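Local atomic coordinates of endoribonuclease YbeY (Aquifex aeolicus, PDB entry 1OZ9), a protein that probably acts as a zinc-dependent, single-strand-specific endoribonuclease that matures the 3' end of 16S rRNA and takes part in quality control of 70S ribosomes. Residues A[30-35]-A[115-120]. Residues are numbered along the deposited sequence; the frame is centred on the assembly and turned at random.
Sequences ELALSA and HGIVHL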
ATOM      1  N   GLU A  30       7.272   6.955  -3.110  1.00 18.05           N
ATOM      2  CA  GLU A  30       7.439   8.213  -3.848  1.00 19.26           C
ATOM      3  C   GLU A  30       7.379   7.989  -5.363  1.00 18.17           C
ATOM      4  O   GLU A  30       6.739   8.784  -6.095  1.00 18.43           O
ATOM      5  CB  GLU A  30       8.744   8.931  -3.458  1.00 20.87           C
ATOM      6  CG  GLU A  30       8.739   9.418  -2.004  1.00 26.10           C
ATOM      7  CD  GLU A  30      10.039  10.093  -1.611  1.00 34.30           C
ATOM      8  OE1 GLU A  30      11.079   9.771  -2.230  1.00 33.88           O
ATOM      9  OE2 GLU A  30      10.019  10.955  -0.700  1.00 37.15           O
ATOM     10  N   LEU A  31       7.994   6.905  -5.837  1.00 15.33           N
ATOM     11  CA  LEU A  31       7.955   6.619  -7.254  1.00 15.09           C
ATOM     12  C   LEU A  31       6.526   6.296  -7.709  1.00 14.79           C
ATOM     13  O   LEU A  31       6.138   6.661  -8.805  1.00 14.56           O
ATOM     14  CB  LEU A  31       8.869   5.466  -7.630  1.00 14.96           C
ATOM     15  CG  LEU A  31      10.362   5.783  -7.570  1.00 16.28           C
ATOM     16  CD1 LEU A  31      11.157   4.482  -7.742  1.00 16.92           C
ATOM     17  CD2 LEU A  31      10.786   6.879  -8.587  1.00 18.96           C
ATOM     18  N   ALA A  32       5.787   5.563  -6.892  1.00 14.92           N
ATOM     19  CA  ALA A  32       4.386   5.232  -7.231  1.00 16.37           C
ATOM     20  C   ALA A  32       3.530   6.511  -7.310  1.00 17.21           C
ATOM     21  O   ALA A  32       2.759   6.691  -8.259  1.00 17.29           O
ATOM     22  CB  ALA A  32       3.794   4.285  -6.184  1.00 16.30           C
ATOM     23  N   LEU A  33       3.674   7.390  -6.318  1.00 16.84           N
ATOM     24  CA  LEU A  33       2.924   8.643  -6.322  1.00 17.21           C
ATOM     25  C   LEU A  33       3.265   9.470  -7.542  1.00 17.40           C
ATOM     26  O   LEU A  33       2.364  10.040  -8.183  1.00 17.11           O
ATOM     27  CB  LEU A  33       3.111   9.441  -5.011  1.00 17.10           C
ATOM     28  CG  LEU A  33       2.511   8.808  -3.750  1.00 18.78           C
ATOM     29  CD1 LEU A  33       2.848   9.643  -2.484  1.00 21.60           C
ATOM     30  CD2 LEU A  33       0.966   8.536  -3.801  1.00 19.34           C
ATOM     31  N   SER A  34       4.551   9.509  -7.900  1.00 16.87           N
ATOM     32  CA  SER A  34       4.982  10.219  -9.093  1.00 17.32           C
ATOM     33  C   SER A  34       4.462   9.579 -10.385  1.00 16.77           C
ATOM     34  O   SER A  34       4.096  10.285 -11.325  1.00 15.91           O
ATOM     35  CB  SER A  34       6.521  10.387  -9.119  1.00 17.78           C
ATOM     36  OG  SER A  34       6.953  10.941 -10.354  1.00 23.12           O
ATOM     37  N   ALA A  35       4.411   8.256 -10.450  1.00 15.93           N
ATOM     38  CA  ALA A  35       3.923   7.600 -11.667  1.00 15.17           C
ATOM     39  C   ALA A  35       2.437   7.895 -11.788  1.00 15.31           C
ATOM     40  O   ALA A  35       1.882   7.959 -12.887  1.00 14.84           O
ATOM     41  CB  ALA A  35       4.147   6.107 -11.589  1.00 15.85           C
ATOM     42  N   HIS A 115      -0.388  -1.925  -4.419  1.00 16.25           N
ATOM     43  CA  HIS A 115      -1.769  -2.384  -4.282  1.00 17.34           C
ATOM     44  C   HIS A 115      -2.513  -1.456  -3.303  1.00 16.59           C
ATOM     45  O   HIS A 115      -3.640  -1.023  -3.569  1.00 16.45           O
ATOM     46  CB  HIS A 115      -1.777  -3.825  -3.784  1.00 17.58           C
ATOM     47  CG  HIS A 115      -3.123  -4.475  -3.824  1.00 19.66           C
ATOM     48  ND1 HIS A 115      -3.603  -5.125  -4.945  1.00 18.10           N
ATOM     49  CD2 HIS A 115      -4.084  -4.591  -2.876  1.00 19.94           C
ATOM     50  CE1 HIS A 115      -4.798  -5.625  -4.679  1.00 21.83           C
ATOM     51  NE2 HIS A 115      -5.119  -5.303  -3.437  1.00 21.88           N
ATOM     52  N   GLY A 116      -1.874  -1.140  -2.179  1.00 15.83           N
ATOM     53  CA  GLY A 116      -2.501  -0.284  -1.173  1.00 15.92           C
ATOM     54  C   GLY A 116      -2.792   1.133  -1.672  1.00 16.86           C
ATOM     55  O   GLY A 116      -3.848   1.714  -1.386  1.00 15.10           O
ATOM     56  N   ILE A 117      -1.851   1.689  -2.435  1.00 16.98           N
ATOM     57  CA  ILE A 117      -2.008   3.047  -2.938  1.00 17.83           C
ATOM     58  C   ILE A 117      -3.173   3.097  -3.900  1.00 17.23           C
ATOM     59  O   ILE A 117      -3.974   4.036  -3.854  1.00 18.95           O
ATOM     60  CB  ILE A 117      -0.730   3.547  -3.607  1.00 18.07           C
ATOM     61  CG1 ILE A 117       0.323   3.770  -2.525  1.00 18.06           C
ATOM     62  CG2 ILE A 117      -0.976   4.890  -4.374  1.00 18.68           C
ATOM     63  CD1 ILE A 117       1.684   4.110  -3.058  1.00 16.98           C
ATOM     64  N   VAL A 118      -3.262   2.122  -4.792  1.00 15.70           N
ATOM     65  CA  VAL A 118      -4.361   2.116  -5.755  1.00 15.95           C
ATOM     66  C   VAL A 118      -5.725   2.040  -5.045  1.00 16.69           C
ATOM     67  O   VAL A 118      -6.690   2.717  -5.441  1.00 16.41           O
ATOM     68  CB  VAL A 118      -4.208   0.959  -6.791  1.00 16.26           C
ATOM     69  CG1 VAL A 118      -5.436   0.912  -7.762  1.00 15.32           C
ATOM     70  CG2 VAL A 118      -2.864   1.129  -7.561  1.00 14.81           C
ATOM     71  N   HIS A 119      -5.803   1.244  -3.983  1.00 16.55           N
ATOM     72  CA  HIS A 119      -7.024   1.171  -3.185  1.00 18.26           C
ATOM     73  C   HIS A 119      -7.319   2.535  -2.601  1.00 18.09           C
ATOM     74  O   HIS A 119      -8.478   2.950  -2.507  1.00 16.34           O
ATOM     75  CB  HIS A 119      -6.868   0.216  -2.004  1.00 19.99           C
ATOM     76  CG  HIS A 119      -7.301  -1.176  -2.299  1.00 23.06           C
ATOM     77  ND1 HIS A 119      -8.623  -1.552  -2.341  1.00 25.66           N
ATOM     78  CD2 HIS A 119      -6.577  -2.290  -2.572  1.00 26.06           C
ATOM     79  CE1 HIS A 119      -8.701  -2.840  -2.632  1.00 28.45           C
ATOM     80  NE2 HIS A 119      -7.470  -3.313  -2.769  1.00 27.67           N
ATOM     81  N   LEU A 120      -6.264   3.216  -2.168  1.00 18.45           N
ATOM     82  CA  LEU A 120      -6.430   4.520  -1.517  1.00 19.62           C
ATOM     83  C   LEU A 120      -6.970   5.581  -2.460  1.00 19.98           C
ATOM     84  O   LEU A 120      -7.581   6.559  -2.015  1.00 19.85           O
ATOM     85  CB  LEU A 120      -5.090   5.037  -0.989  1.00 20.68           C
ATOM     86  CG  LEU A 120      -4.715   4.967   0.473  1.00 23.51           C
ATOM     87  CD1 LEU A 120      -3.494   5.886   0.704  1.00 25.94           C
ATOM     88  CD2 LEU A 120      -5.854   5.398   1.355  1.00 23.94           C
TER
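Ile117 meets both Ala32 and Leu33, and these two apolar pairs make up the contact between segments 30-35 and 115-120, which lie on helices 22-35 and 105-120. The tighter point is methyl against methyl: CD1 of Ile117 lies 3.8 Å from CB of Ala32, and each of the two residues directs its CB toward the opposite segment. The second pair is looser, with CG2 of Ile117 4.2 Å from CD2 of Leu33, the two side chains crossing at about a right angle. Two torsions let Ile117 reach both partners: with chi1 at -70°, CG1 is anti to the carbonyl carbon and CG2 anti to the backbone N, and the extended chi2 (173°) carries CD1 on to the alanine.

The contact is small. It buries 109 Å² in total, and the nearest CA atoms, those of Ala32 and Ile117, stay 8.0 Å apart, so the two segments meet here through side chains. All three touching residues are buried; Leu43 of strand 41-48 packs on Leu33 and Ile117, while Val142 of helix 129-147 meets Ala32. The outer side of helix 22-35 differs, for Leu31 and Ser34 are exposed and take no part.

On helix 105-120, the His115 and His119 side chains make no contact with segment 30-35. With His125 they are the predicted ligands of the catalytic zinc. The contact packs helix 22-35 against the helix that carries the HxxxH pair, on a face distant from those histidines, consistent with the metalloproteinase-like fold of the YbeY family.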